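Local atomic coordinates of PA14 domain-containing protein (PDB entry 6QDI), a protein that probably senses plant-biomass polysaccharides at the cell surface as an RsgI-like anti-sigma factor, this piece being its tandem calcium-binding PA14 domains. Residues A[83-87]-A[109-113]; A[205-211]-A[252-258]; A[57-63]-A[94-100]. One frame throughout, in Å; residues are numbered along the deposited sequence.

Interaction 1. Residues A[83-87]-A[109-113]. With CA (calcium ion), chain D.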
# COMPACT_ATOMS: atom_id res chain seq x y z
N LYS A 83 -10.04 -1.57 14.73
CA LYS A 83 -11.22 -1.55 13.85
C LYS A 83 -10.78 -1.58 12.39
O LYS A 83 -11.14 -0.72 11.58
CB LYS A 83 -12.11 -0.34 14.17
CG LYS A 83 -12.74 -0.40 15.57
CD LYS A 83 -13.83 -1.47 15.67
CE LYS A 83 -14.25 -1.59 17.10
NZ LYS A 83 -15.25 -2.62 17.31
N TRP A 84 -10.03 -2.62 12.05
CA TRP A 84 -9.40 -2.76 10.73
C TRP A 84 -10.34 -3.53 9.83
O TRP A 84 -10.14 -4.69 9.51
CB TRP A 84 -8.07 -3.45 10.88
CG TRP A 84 -7.16 -3.35 9.72
CD1 TRP A 84 -6.78 -4.36 8.88
CD2 TRP A 84 -6.45 -2.18 9.28
NE1 TRP A 84 -5.88 -3.90 7.96
CE2 TRP A 84 -5.66 -2.56 8.17
CE3 TRP A 84 -6.40 -0.86 9.72
CZ2 TRP A 84 -4.80 -1.67 7.52
CZ3 TRP A 84 -5.57 0.03 9.07
CH2 TRP A 84 -4.77 -0.37 7.97
N ASP A 85 -11.41 -2.86 9.41
CA ASP A 85 -12.47 -3.53 8.66
C ASP A 85 -13.11 -2.56 7.68
O ASP A 85 -12.80 -1.36 7.66
CB ASP A 85 -13.47 -4.23 9.59
CG ASP A 85 -14.21 -3.25 10.46
OD1 ASP A 85 -14.74 -2.25 9.94
OD2 ASP A 85 -14.26 -3.49 11.69
N ASN A 86 -14.00 -3.13 6.84
CA ASN A 86 -14.61 -2.36 5.75
C ASN A 86 -15.84 -1.62 6.09
O ASN A 86 -16.44 -1.01 5.21
CB ASN A 86 -14.84 -3.28 4.57
CG ASN A 86 -13.54 -3.67 3.94
OD1 ASN A 86 -12.88 -2.84 3.39
ND2 ASN A 86 -13.12 -4.90 4.11
N LEU A 87 -16.26 -1.64 7.35
CA LEU A 87 -17.38 -0.87 7.73
C LEU A 87 -16.97 0.64 7.69
O LEU A 87 -15.77 1.06 7.47
CB LEU A 87 -17.85 -1.29 9.12
CG LEU A 87 -18.19 -2.77 9.30
CD1 LEU A 87 -18.53 -3.06 10.75
CD2 LEU A 87 -19.34 -3.13 8.37
N GLU A 109 -2.99 3.68 12.08
CA GLU A 109 -3.02 3.09 10.76
C GLU A 109 -4.44 3.17 10.20
O GLU A 109 -5.41 3.02 10.94
CB GLU A 109 -2.52 1.65 10.82
CG GLU A 109 -1.04 1.57 11.10
CD GLU A 109 -0.47 0.20 11.36
OE1 GLU A 109 -1.23 -0.79 11.39
OE2 GLU A 109 0.77 0.11 11.46
N TYR A 110 -4.54 3.40 8.89
CA TYR A 110 -5.81 3.70 8.25
C TYR A 110 -5.82 3.11 6.84
O TYR A 110 -4.77 3.13 6.16
CB TYR A 110 -5.95 5.25 8.17
CG TYR A 110 -6.98 5.68 7.16
CD1 TYR A 110 -8.33 5.67 7.44
CD2 TYR A 110 -6.60 5.97 5.85
CE1 TYR A 110 -9.27 5.96 6.47
CE2 TYR A 110 -7.53 6.20 4.85
CZ TYR A 110 -8.87 6.19 5.16
OH TYR A 110 -9.78 6.44 4.17
N PHE A 111 -6.99 2.69 6.35
CA PHE A 111 -7.13 2.38 4.94
C PHE A 111 -8.44 2.81 4.36
O PHE A 111 -9.47 2.81 5.04
CB PHE A 111 -6.85 0.88 4.62
CG PHE A 111 -7.93 -0.10 5.03
CD1 PHE A 111 -8.97 -0.42 4.16
CD2 PHE A 111 -7.90 -0.74 6.25
CE1 PHE A 111 -9.94 -1.34 4.50
CE2 PHE A 111 -8.86 -1.69 6.58
CZ PHE A 111 -9.88 -1.99 5.73
N ASN A 112 -8.41 3.08 3.05
CA ASN A 112 -9.60 3.22 2.22
C ASN A 112 -9.64 2.08 1.24
O ASN A 112 -8.68 1.87 0.50
CB ASN A 112 -9.66 4.55 1.49
CG ASN A 112 -11.02 4.77 0.86
OD1 ASN A 112 -11.98 4.17 1.32
ND2 ASN A 112 -11.12 5.63 -0.16
N ASN A 113 -10.77 1.36 1.19
CA ASN A 113 -10.99 0.26 0.26
C ASN A 113 -12.26 0.57 -0.56
O ASN A 113 -13.31 -0.01 -0.31
CB ASN A 113 -11.13 -1.04 1.01
CG ASN A 113 -11.28 -2.24 0.10
OD1 ASN A 113 -11.10 -2.19 -1.09
ND2 ASN A 113 -11.57 -3.34 0.69
CA CA D . -14.27 3.77 1.66
O HOH W 1 -10.55 -4.89 3.21

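Interaction 2. Residues A[205-211]-A[252-258]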
# COMPACT_ATOMS: atom_id res chain seq x y z
N PHE A 205 11.10 -5.51 -19.74
CA PHE A 205 12.35 -6.25 -19.49
C PHE A 205 12.78 -6.02 -18.06
O PHE A 205 12.63 -4.93 -17.54
CB PHE A 205 13.47 -5.81 -20.45
CG PHE A 205 13.19 -6.20 -21.88
CD1 PHE A 205 12.34 -5.43 -22.67
CD2 PHE A 205 13.69 -7.35 -22.41
CE1 PHE A 205 12.01 -5.81 -23.96
CE2 PHE A 205 13.39 -7.72 -23.72
CZ PHE A 205 12.52 -6.96 -24.46
N ILE A 206 13.35 -7.07 -17.46
CA ILE A 206 14.05 -6.97 -16.20
C ILE A 206 15.54 -7.02 -16.52
O ILE A 206 15.99 -7.95 -17.17
CB ILE A 206 13.66 -8.14 -15.27
CG1 ILE A 206 12.14 -8.19 -15.06
CG2 ILE A 206 14.41 -8.04 -13.94
CD1 ILE A 206 11.62 -9.45 -14.42
N GLN A 207 16.28 -5.99 -16.09
CA GLN A 207 17.71 -6.00 -16.33
C GLN A 207 18.40 -6.39 -15.05
O GLN A 207 18.21 -5.75 -14.00
CB GLN A 207 18.20 -4.67 -16.91
CG GLN A 207 19.63 -4.82 -17.45
CD GLN A 207 19.99 -3.78 -18.52
OE1 GLN A 207 19.39 -2.70 -18.56
NE2 GLN A 207 20.91 -4.12 -19.40
N VAL A 208 19.20 -7.43 -15.13
CA VAL A 208 19.72 -8.14 -13.97
C VAL A 208 20.86 -7.35 -13.33
O VAL A 208 21.78 -6.94 -14.00
CB VAL A 208 20.18 -9.53 -14.40
CG1 VAL A 208 20.92 -10.27 -13.29
CG2 VAL A 208 18.99 -10.32 -14.91
N PRO A 209 20.83 -7.15 -12.00
CA PRO A 209 21.86 -6.30 -11.39
C PRO A 209 23.18 -7.00 -11.10
O PRO A 209 24.21 -6.33 -11.11
CB PRO A 209 21.20 -5.84 -10.09
CG PRO A 209 20.20 -6.93 -9.77
CD PRO A 209 19.68 -7.36 -11.10
N TYR A 210 23.14 -8.29 -10.81
CA TYR A 210 24.29 -9.06 -10.27
C TYR A 210 24.36 -10.42 -10.89
O TYR A 210 23.33 -11.05 -11.12
CB TYR A 210 24.15 -9.23 -8.72
CG TYR A 210 23.83 -7.97 -7.96
CD1 TYR A 210 24.71 -6.89 -7.96
CD2 TYR A 210 22.67 -7.86 -7.22
CE1 TYR A 210 24.40 -5.70 -7.28
CE2 TYR A 210 22.38 -6.69 -6.54
CZ TYR A 210 23.24 -5.62 -6.58
OH TYR A 210 22.88 -4.47 -5.92
N ASP A 211 25.58 -10.91 -11.15
CA ASP A 211 25.70 -12.27 -11.59
C ASP A 211 25.28 -13.26 -10.46
O ASP A 211 25.74 -13.16 -9.34
CB ASP A 211 27.18 -12.63 -11.90
CG ASP A 211 27.78 -12.05 -13.10
OD1 ASP A 211 27.13 -11.34 -13.88
OD2 ASP A 211 28.98 -12.35 -13.30
N LEU A 252 21.67 -16.03 -14.10
CA LEU A 252 21.59 -14.80 -14.88
C LEU A 252 22.88 -14.02 -14.69
O LEU A 252 23.64 -14.21 -13.72
CB LEU A 252 20.37 -13.98 -14.43
CG LEU A 252 19.01 -14.64 -14.65
CD1 LEU A 252 17.92 -13.84 -13.95
CD2 LEU A 252 18.71 -14.83 -16.13
N LYS A 253 23.12 -13.13 -15.63
CA LYS A 253 24.31 -12.28 -15.63
C LYS A 253 23.97 -10.83 -15.45
O LYS A 253 22.96 -10.35 -15.96
CB LYS A 253 25.11 -12.44 -16.92
CG LYS A 253 25.52 -13.87 -17.17
CD LYS A 253 26.42 -14.41 -16.07
CE LYS A 253 26.95 -15.78 -16.44
NZ LYS A 253 27.52 -16.47 -15.25
N ALA A 254 24.85 -10.11 -14.78
CA ALA A 254 24.70 -8.68 -14.67
C ALA A 254 24.51 -8.07 -16.06
O ALA A 254 25.28 -8.35 -16.98
CB ALA A 254 25.89 -8.06 -13.97
N GLY A 255 23.51 -7.20 -16.19
CA GLY A 255 23.21 -6.55 -17.48
C GLY A 255 22.34 -7.34 -18.40
O GLY A 255 21.88 -6.83 -19.40
N GLN A 256 22.05 -8.61 -18.08
CA GLN A 256 21.20 -9.40 -18.91
C GLN A 256 19.78 -8.82 -18.90
O GLN A 256 19.29 -8.40 -17.87
CB GLN A 256 21.19 -10.85 -18.39
CG GLN A 256 20.31 -11.81 -19.16
CD GLN A 256 20.50 -13.23 -18.78
OE1 GLN A 256 21.41 -13.58 -18.00
NE2 GLN A 256 19.68 -14.09 -19.36
N ARG A 257 19.13 -8.81 -20.06
CA ARG A 257 17.77 -8.33 -20.20
C ARG A 257 16.89 -9.55 -20.35
O ARG A 257 17.00 -10.32 -21.30
CB ARG A 257 17.63 -7.36 -21.37
CG ARG A 257 18.05 -5.96 -21.02
CD ARG A 257 18.25 -5.07 -22.23
NE ARG A 257 17.19 -5.18 -23.24
CZ ARG A 257 16.06 -4.46 -23.31
NH1 ARG A 257 15.21 -4.70 -24.29
NH2 ARG A 257 15.72 -3.57 -22.39
N VAL A 258 16.00 -9.73 -19.37
CA VAL A 258 15.05 -10.83 -19.33
C VAL A 258 13.71 -10.30 -19.78
O VAL A 258 13.15 -9.40 -19.15
CB VAL A 258 14.98 -11.42 -17.88
CG1 VAL A 258 13.94 -12.49 -17.80
CG2 VAL A 258 16.36 -11.87 -17.41
O HOH W 2 17.11 -2.46 -20.13
O HOH W 3 29.68 -14.62 -14.75

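Interaction 3. Residues A[57-63]-A[94-100]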
# COMPACT_ATOMS: atom_id res chain seq x y z
N TYR A 57 -3.33 17.06 30.81
CA TYR A 57 -3.82 16.69 32.14
C TYR A 57 -3.51 15.25 32.52
O TYR A 57 -3.35 14.40 31.63
CB TYR A 57 -5.34 16.92 32.22
CG TYR A 57 -5.76 18.30 31.72
CD1 TYR A 57 -5.58 19.42 32.50
CD2 TYR A 57 -6.33 18.47 30.45
CE1 TYR A 57 -5.95 20.69 32.05
CE2 TYR A 57 -6.70 19.73 29.98
CZ TYR A 57 -6.52 20.83 30.77
OH TYR A 57 -6.90 22.07 30.32
N SER A 58 -3.42 15.00 33.83
CA SER A 58 -3.33 13.64 34.41
C SER A 58 -4.72 13.06 34.64
O SER A 58 -5.31 13.17 35.70
CB SER A 58 -2.47 13.63 35.68
OG SER A 58 -1.15 14.03 35.36
N GLU A 59 -5.28 12.51 33.55
CA GLU A 59 -6.68 12.14 33.48
C GLU A 59 -6.86 10.95 32.54
O GLU A 59 -5.97 10.64 31.73
CB GLU A 59 -7.53 13.34 32.98
CG GLU A 59 -7.60 14.48 33.98
CD GLU A 59 -8.42 15.68 33.54
OE1 GLU A 59 -8.82 15.76 32.36
OE2 GLU A 59 -8.61 16.59 34.39
N GLU A 60 -7.99 10.27 32.70
CA GLU A 60 -8.44 9.28 31.70
C GLU A 60 -8.90 10.03 30.45
O GLU A 60 -9.89 10.77 30.48
CB GLU A 60 -9.56 8.39 32.23
CG GLU A 60 -9.83 7.24 31.28
CD GLU A 60 -10.87 6.27 31.77
OE1 GLU A 60 -11.94 6.73 32.21
OE2 GLU A 60 -10.64 5.04 31.65
N TYR A 61 -8.20 9.75 29.34
CA TYR A 61 -8.57 10.31 28.03
C TYR A 61 -9.40 9.33 27.26
O TYR A 61 -9.20 8.11 27.34
CB TYR A 61 -7.31 10.65 27.24
CG TYR A 61 -6.75 12.00 27.60
CD1 TYR A 61 -6.00 12.17 28.77
CD2 TYR A 61 -7.01 13.12 26.83
CE1 TYR A 61 -5.52 13.41 29.13
CE2 TYR A 61 -6.52 14.37 27.20
CZ TYR A 61 -5.76 14.51 28.35
OH TYR A 61 -5.24 15.73 28.74
N THR A 62 -10.38 9.87 26.54
CA THR A 62 -11.10 9.14 25.50
C THR A 62 -10.64 9.62 24.15
O THR A 62 -10.54 10.84 23.95
CB THR A 62 -12.62 9.33 25.62
OG1 THR A 62 -13.03 8.91 26.92
CG2 THR A 62 -13.37 8.52 24.58
N PHE A 63 -10.30 8.68 23.26
CA PHE A 63 -10.00 8.97 21.87
C PHE A 63 -11.17 8.52 21.02
O PHE A 63 -11.70 7.40 21.25
CB PHE A 63 -8.69 8.29 21.43
CG PHE A 63 -7.48 8.92 22.10
CD1 PHE A 63 -7.05 8.49 23.36
CD2 PHE A 63 -6.83 9.97 21.52
CE1 PHE A 63 -6.01 9.13 24.00
CE2 PHE A 63 -5.78 10.58 22.14
CZ PHE A 63 -5.35 10.16 23.37
N GLY A 94 -11.74 4.63 22.37
CA GLY A 94 -10.87 3.88 23.27
C GLY A 94 -10.42 4.84 24.37
O GLY A 94 -10.28 6.05 24.15
N LYS A 95 -10.17 4.28 25.56
CA LYS A 95 -9.81 5.09 26.73
C LYS A 95 -8.45 4.68 27.25
O LYS A 95 -8.09 3.48 27.16
CB LYS A 95 -10.87 4.92 27.82
CG LYS A 95 -12.22 5.51 27.45
CD LYS A 95 -13.16 5.56 28.63
CE LYS A 95 -13.82 4.22 28.85
NZ LYS A 95 -15.03 4.42 29.69
N ILE A 96 -7.72 5.64 27.82
CA ILE A 96 -6.42 5.36 28.44
C ILE A 96 -6.05 6.49 29.40
O ILE A 96 -6.28 7.68 29.10
CB ILE A 96 -5.31 5.17 27.37
CG1 ILE A 96 -3.98 4.75 28.01
CG2 ILE A 96 -5.17 6.38 26.47
CD1 ILE A 96 -3.01 4.19 26.99
N TYR A 97 -5.52 6.14 30.57
CA TYR A 97 -5.03 7.10 31.53
C TYR A 97 -3.67 7.62 31.11
O TYR A 97 -2.78 6.84 30.81
CB TYR A 97 -4.92 6.45 32.90
CG TYR A 97 -4.57 7.46 33.92
CD1 TYR A 97 -5.55 8.27 34.46
CD2 TYR A 97 -3.27 7.67 34.28
CE1 TYR A 97 -5.24 9.23 35.37
CE2 TYR A 97 -2.95 8.64 35.19
CZ TYR A 97 -3.95 9.43 35.71
OH TYR A 97 -3.71 10.41 36.65
N LEU A 98 -3.49 8.95 31.08
CA LEU A 98 -2.24 9.58 30.71
C LEU A 98 -1.87 10.62 31.77
O LEU A 98 -2.76 11.12 32.47
CB LEU A 98 -2.31 10.21 29.33
CG LEU A 98 -2.77 9.30 28.18
CD1 LEU A 98 -2.99 10.12 26.93
CD2 LEU A 98 -1.74 8.24 27.90
N GLU A 99 -0.58 10.91 31.85
CA GLU A 99 -0.04 11.89 32.77
C GLU A 99 0.26 13.21 32.08
O GLU A 99 0.86 13.27 30.99
CB GLU A 99 1.26 11.36 33.38
CG GLU A 99 1.10 10.12 34.23
CD GLU A 99 2.39 9.72 34.96
OE1 GLU A 99 2.68 10.26 35.96
OE2 GLU A 99 3.03 8.78 34.40
N ALA A 100 -0.05 14.29 32.79
CA ALA A 100 0.19 15.61 32.30
C ALA A 100 1.59 15.87 31.82
O ALA A 100 2.54 15.60 32.54
CB ALA A 100 -0.16 16.60 33.39

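Interaction 1. Residues A[83-87]-A[109-113]
Trp84, at the centre of an inverse gamma turn, brings its indole against Phe111 of strand 109-113. Its CG lies anti to the backbone N (chi1 -164°), which swings the six-membered ring over to the strand. There Phe111 points an edge at the indole face in a T-shaped pair, centroids 4.6 Å apart and planes at 70°, with Phe111 CD2 3.5 Å from Trp84 CE2. The rim of the indole meets the backbone, Trp84 CZ3 lying 3.5 Å from Tyr110 N. Next along, Asp85 sends its carbonyl O to within 3.6 Å of Phe111 CZ, while its carboxylate forms an Asx turn with Leu87 N and a salt bridge to Arg67. Asn86 then takes a hydrogen bond on OD1 from Asn113 ND2 (3.0 Å), the donor standing above the carbonyl plane, while Asn113 OD1 accepts from Val185 N; water 1 accepts from Asn86 ND2 and, weakly, from Asn113 ND2. Between Phe111 and Asn113, Asn112 points away from the loop, giving OD1 to a calcium ion that Asp68, Asn69, Thr114 and Asn116 also bind. The loop 83-87, leading from strand 78-83 to strand 88-89, thus packs over the calcium-binding end of strand 104-113, which runs between strands 44-53 and 71-75.

Interaction 2. Residues A[205-211]-A[252-258]
Ile206 and Val258 form an antiparallel hydrogen-bonded pair, each backbone N giving to the other's O: Ile206 N to Val258 O at 2.9 Å, and Val258 N to Ile206 O at 2.8 Å, nearly straight. Past the non-hydrogen-bonded pair Gln207-Arg257 the pairing of strands 198-207 and 257-266, in the second PA14 domain, runs out into loop and turn, yet the exchange goes on. Val208 N donates to Gln256 O, and Val208 O receives Gly255 N from the type II turn 253-256. That turn is closed by Gln256 N to Lys253 O, and Gln256 OE1 takes Lys253 N.

Side chains serve two more backbone atoms of the turn. Gln207, extended beyond CG, reaches Gly255 O with NE2 (2.9 Å), the acceptor lying in its amide plane; its OE1 accepts a hydrogen bond from water 2, which accepts from Arg257 NH2. At the far end Asp211 OD1 receives Ala254 N at 2.7 Å, and water 3 joins Asp211 OD2 to Lys253 NZ.

Arg257, bent at chi3 (45°), folds back so that its guanidinium lies on the face of Phe205, with CZ 3.8 Å from the ring centroid, a cation-pi stack. NH1 sits over the ring centre and also makes a salt bridge to the C-terminal carboxylate of Arg295. On the side of Val258, Val208 CG2 touches Leu252 CD1 (3.8 Å) and Val258 CG2.

The chemistry is that of a turn held by polar groups and water over a small aliphatic patch, the arginine charge probably balanced by the chain-terminal carboxylate while its flat face rests on the phenylalanine.

Interaction 3. Residues A[57-63]-A[94-100]
Tyr61 and Ile96 exchange backbone hydrogen bonds midway along an antiparallel pairing of strands 59-63 and 94-98, whose axes approach to 4.4 Å. Tyr61 N gives to Ile96 O at 2.8 Å, from well above the carbonyl plane, and Ile96 N returns to Tyr61 O. Phe63 and Gly94 repeat the exchange at one end; at the other, Leu98 N binds Glu59 O, whereas the reverse bond from Glu59 N to Leu98 O is weak. Beyond the strands a side chain takes over: Ser58 OG, placed beside its own backbone N (chi1 -62°), accepts Ala100 N at 2.8 Å in an almost straight bond.

Apolar contacts gather on the face carrying Tyr61, Phe63, Ile96 and Leu98. The edge of the Phe63 ring meets Ile96 CG2, 3.8 Å from Phe63 CE1, and its CZ points to Leu98 CD1. The same leucine methyl lies 4.1 Å from Tyr61 CD1, the two side chains crossing at about a right angle.

The other face is more polar. Lys95 and Thr62 run side by side, with Lys95 CG 3.5 Å from Thr62 OG1, and Glu60 crosses the lysine's aliphatic chain; the charged atoms Glu60 OE1 and Lys95 NZ remain 4.6 Å apart. Tyr97 is modelled in two conformers, so the packing of its ring against the backbone of 58-60 is less certain.

Strand 59-68 thus lies between strand 93-98 and strand 117-125, where Trp123 meets Tyr61. Ile75 of strand 71-75, in the facing sheet, packs on Phe63, Ile96 and Leu98.

In the fold
Interactions 1 and 3 belong to the first PA14 domain and interaction 2 to the second. Interactions 1 and 3 have centres 25 Å apart and nearest atoms about 9 Å apart. Their segments alternate along the chain: strand 59-68 runs from interaction 3 to the calcium ligand Asp68, and strand 93-98 is followed by strand 104-113 of interaction 1. Interaction 1 alone holds a calcium ligand, Asn112, while the other two lie away from the metal sites. Interaction 2 is on the other side of the chain's centre, 39 Å from interaction 1 and 56 Å from interaction 3, centre to centre. Through Asn113, interaction 1 also touches the second domain.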